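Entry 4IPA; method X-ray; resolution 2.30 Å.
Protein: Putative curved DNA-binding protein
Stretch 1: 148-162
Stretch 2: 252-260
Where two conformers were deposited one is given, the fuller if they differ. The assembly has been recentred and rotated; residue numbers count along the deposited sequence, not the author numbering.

Stretch 1, residues 148-162: GRQADLFLATYYANE
Stretch 2 (252-260) GVEVGCSLG

The helix of stretch 1, which runs on past Glu162 with phi/psi near -65/-40 from Gln150, packs nearly antiparallel on strand 252-258 (Val255 -128/149), their axes 7.6 Å apart at closest and their directions 153° apart. No direct hydrogen bond joins them; side chains pack and two waters bridge. Val253 (chi1 t), Val255 and Cys257 point toward the helix, Glu254 and Ser258 away. Four residues along the helix match two along stretch 2, pairing the CA atoms of Leu153 with Leu259 (6.1 Å), Thr157 with Cys257 (5.6 Å) and Asn161 with Val255 (5.9 Å).

Arg149 (m, m, m) bridges its NH1 to Asp152 OD2 at 2.9 Å, while Leu259 CD2 covers one guanidinium face, 3.6 Å from Arg149 NH2. Leu259, just past the strand's end (-76/-12; chi1 -91°, chi2 t), points sideways, but its tip comes nearer. A water 2.8 Å from both Arg149 NH2 and Leu259 O links the pair. Leu153 (t, p) sets CD1 4.0 Å from Cys257 CB, and its CB 4.0 Å from Leu259 CG. Small Ala156 brings CB within 3.9 Å of Cys257 SG (chi1 m). Thr157, chi1 m, donates OG1 to Leu153 O at 2.9 Å, one turn back; its CG2 meets Val255 CG2 at 3.8 Å. Ala160 CB approaches Val255 CB at 4.4 Å. Asn161 (t) rests CB 3.7 Å from Val255 CG2 (chi1 m), and a second water donates to Asn161 OD1 and Val253 O, each at 2.7 Å.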

# COMPACT_ATOMS: atom_id res chain seq x y z
N GLY A 148 -0.63 12.20 -22.32
CA GLY A 148 0.60 11.54 -22.72
C GLY A 148 0.76 10.16 -22.12
O GLY A 148 -0.23 9.50 -21.81
N ARG A 149 2.00 9.73 -21.93
CA ARG A 149 2.25 8.40 -21.40
C ARG A 149 1.95 8.38 -19.90
O ARG A 149 1.76 7.31 -19.31
CB ARG A 149 3.69 7.97 -21.67
CG ARG A 149 4.02 7.97 -23.15
CD ARG A 149 3.55 6.70 -23.82
NE ARG A 149 4.36 5.56 -23.40
CZ ARG A 149 3.86 4.46 -22.83
NH1 ARG A 149 2.56 4.36 -22.63
NH2 ARG A 149 4.67 3.47 -22.48
N GLN A 150 1.86 9.57 -19.30
CA GLN A 150 1.50 9.66 -17.89
C GLN A 150 0.06 9.22 -17.68
O GLN A 150 -0.28 8.60 -16.66
CB GLN A 150 1.71 11.08 -17.37
CG GLN A 150 1.32 11.22 -15.92
CD GLN A 150 2.43 11.78 -15.06
OE1 GLN A 150 3.50 11.17 -14.91
NE2 GLN A 150 2.19 12.97 -14.48
N ALA A 151 -0.80 9.55 -18.64
CA ALA A 151 -2.17 9.06 -18.61
C ALA A 151 -2.20 7.54 -18.73
O ALA A 151 -2.99 6.87 -18.06
CB ALA A 151 -3.00 9.73 -19.72
N ASP A 152 -1.32 6.98 -19.57
CA ASP A 152 -1.25 5.53 -19.74
C ASP A 152 -0.83 4.83 -18.44
O ASP A 152 -1.40 3.80 -18.08
CB ASP A 152 -0.26 5.16 -20.84
CG ASP A 152 -0.73 5.58 -22.23
OD1 ASP A 152 -1.97 5.69 -22.43
OD2 ASP A 152 0.13 5.79 -23.11
N LEU A 153 0.17 5.39 -17.77
CA LEU A 153 0.69 4.86 -16.52
C LEU A 153 -0.41 4.77 -15.45
O LEU A 153 -0.58 3.74 -14.81
CB LEU A 153 1.83 5.75 -16.01
CG LEU A 153 2.38 5.39 -14.62
CD1 LEU A 153 2.99 3.99 -14.66
CD2 LEU A 153 3.41 6.42 -14.11
N PHE A 154 -1.15 5.86 -15.29
CA PHE A 154 -2.26 5.90 -14.35
C PHE A 154 -3.38 4.91 -14.67
O PHE A 154 -3.87 4.23 -13.78
CB PHE A 154 -2.85 7.32 -14.27
CG PHE A 154 -2.11 8.23 -13.33
CD1 PHE A 154 -0.90 8.81 -13.70
CD2 PHE A 154 -2.62 8.51 -12.08
CE1 PHE A 154 -0.23 9.66 -12.85
CE2 PHE A 154 -1.94 9.35 -11.20
CZ PHE A 154 -0.75 9.93 -11.59
N LEU A 155 -3.80 4.88 -15.93
CA LEU A 155 -4.88 3.98 -16.33
C LEU A 155 -4.50 2.50 -16.19
O LEU A 155 -5.34 1.68 -15.82
CB LEU A 155 -5.33 4.27 -17.76
CG LEU A 155 -6.15 5.56 -17.87
CD1 LEU A 155 -6.36 5.93 -19.33
CD2 LEU A 155 -7.48 5.40 -17.14
N ALA A 156 -3.25 2.17 -16.49
CA ALA A 156 -2.78 0.80 -16.30
C ALA A 156 -2.92 0.42 -14.83
O ALA A 156 -3.37 -0.67 -14.49
CB ALA A 156 -1.33 0.67 -16.73
N THR A 157 -2.55 1.34 -13.95
CA THR A 157 -2.57 1.06 -12.53
C THR A 157 -4.01 0.94 -12.04
O THR A 157 -4.34 0.04 -11.28
CB THR A 157 -1.83 2.14 -11.73
OG1 THR A 157 -0.53 2.35 -12.31
CG2 THR A 157 -1.67 1.69 -10.29
N TYR A 158 -4.85 1.86 -12.49
CA TYR A 158 -6.26 1.83 -12.16
C TYR A 158 -6.89 0.50 -12.57
O TYR A 158 -7.56 -0.15 -11.76
CB TYR A 158 -6.99 3.00 -12.85
CG TYR A 158 -8.48 3.05 -12.61
CD1 TYR A 158 -9.37 2.37 -13.44
CD2 TYR A 158 -9.01 3.76 -11.54
CE1 TYR A 158 -10.74 2.43 -13.23
CE2 TYR A 158 -10.38 3.81 -11.31
CZ TYR A 158 -11.23 3.14 -12.15
OH TYR A 158 -12.59 3.20 -11.92
N TYR A 159 -6.71 0.10 -13.83
CA TYR A 159 -7.36 -1.11 -14.31
C TYR A 159 -6.73 -2.36 -13.76
O TYR A 159 -7.41 -3.36 -13.54
CB TYR A 159 -7.49 -1.15 -15.84
CG TYR A 159 -8.61 -0.26 -16.31
CD1 TYR A 159 -9.93 -0.55 -15.99
CD2 TYR A 159 -8.35 0.90 -17.02
CE1 TYR A 159 -10.97 0.28 -16.41
CE2 TYR A 159 -9.38 1.74 -17.44
CZ TYR A 159 -10.68 1.42 -17.13
OH TYR A 159 -11.71 2.26 -17.54
N ALA A 160 -5.42 -2.32 -13.53
CA ALA A 160 -4.78 -3.44 -12.87
C ALA A 160 -5.47 -3.68 -11.52
O ALA A 160 -5.76 -4.82 -11.14
CB ALA A 160 -3.30 -3.17 -12.69
N ASN A 161 -5.77 -2.59 -10.81
CA ASN A 161 -6.40 -2.66 -9.50
C ASN A 161 -7.83 -3.22 -9.57
O ASN A 161 -8.20 -4.10 -8.78
CB ASN A 161 -6.38 -1.30 -8.81
CG ASN A 161 -6.78 -1.37 -7.35
OD1 ASN A 161 -6.30 -2.23 -6.61
ND2 ASN A 161 -7.67 -0.47 -6.92
N GLU A 162 -8.61 -2.72 -10.52
CA GLU A 162 -9.97 -3.21 -10.74
C GLU A 162 -10.00 -4.69 -11.11
O GLU A 162 -10.87 -5.42 -10.65
CB GLU A 162 -10.67 -2.39 -11.84
CG GLU A 162 -10.91 -0.94 -11.46
CD GLU A 162 -11.79 -0.78 -10.23
OE1 GLU A 162 -12.89 -1.37 -10.20
OE2 GLU A 162 -11.38 -0.07 -9.28
N GLY A 252 -4.58 -6.24 2.50
CA GLY A 252 -4.01 -5.02 1.96
C GLY A 252 -3.66 -5.29 0.50
O GLY A 252 -2.67 -5.94 0.19
N VAL A 253 -4.50 -4.81 -0.41
CA VAL A 253 -4.33 -5.12 -1.81
C VAL A 253 -3.56 -4.02 -2.54
O VAL A 253 -4.00 -2.86 -2.58
CB VAL A 253 -5.69 -5.30 -2.52
CG1 VAL A 253 -5.47 -5.59 -4.02
CG2 VAL A 253 -6.52 -6.42 -1.84
N GLU A 254 -2.41 -4.39 -3.11
CA GLU A 254 -1.54 -3.44 -3.80
C GLU A 254 -1.30 -3.80 -5.26
O GLU A 254 -1.08 -4.98 -5.61
CB GLU A 254 -0.17 -3.30 -3.12
CG GLU A 254 0.67 -2.17 -3.73
CD GLU A 254 2.05 -1.99 -3.12
OE1 GLU A 254 2.28 -2.45 -1.99
OE2 GLU A 254 2.93 -1.39 -3.79
N VAL A 255 -1.35 -2.78 -6.11
CA VAL A 255 -0.85 -2.88 -7.48
C VAL A 255 0.11 -1.75 -7.77
O VAL A 255 -0.03 -0.64 -7.23
CB VAL A 255 -1.98 -2.83 -8.52
CG1 VAL A 255 -2.92 -4.02 -8.35
CG2 VAL A 255 -2.74 -1.50 -8.45
N GLY A 256 1.08 -2.02 -8.64
CA GLY A 256 1.98 -1.00 -9.13
C GLY A 256 2.36 -1.15 -10.60
O GLY A 256 2.58 -2.26 -11.11
N CYS A 257 2.46 -0.02 -11.29
CA CYS A 257 2.87 -0.04 -12.68
C CYS A 257 4.05 0.89 -12.91
O CYS A 257 4.36 1.76 -12.10
CB CYS A 257 1.71 0.32 -13.59
SG CYS A 257 0.49 -0.98 -13.71
N SER A 258 4.71 0.68 -14.03
CA SER A 258 5.89 1.44 -14.36
C SER A 258 5.83 1.82 -15.82
O SER A 258 5.33 1.05 -16.65
CB SER A 258 7.13 0.59 -14.08
OG SER A 258 8.30 1.21 -14.56
N LEU A 259 6.33 3.02 -16.14
CA LEU A 259 6.52 3.39 -17.53
C LEU A 259 7.76 2.69 -18.10
O LEU A 259 7.97 2.68 -19.31
CB LEU A 259 6.62 4.92 -17.70
CG LEU A 259 5.28 5.61 -17.95
CD1 LEU A 259 5.41 7.12 -17.85
CD2 LEU A 259 4.69 5.20 -19.32
N GLY A 260 8.55 2.08 -17.22
CA GLY A 260 9.70 1.30 -17.64
C GLY A 260 9.40 -0.19 -17.62
O GLY A 260 8.26 -0.59 -17.79
O HOH W 1 7.37 3.71 -21.84
O HOH W 2 -5.32 -1.23 -4.33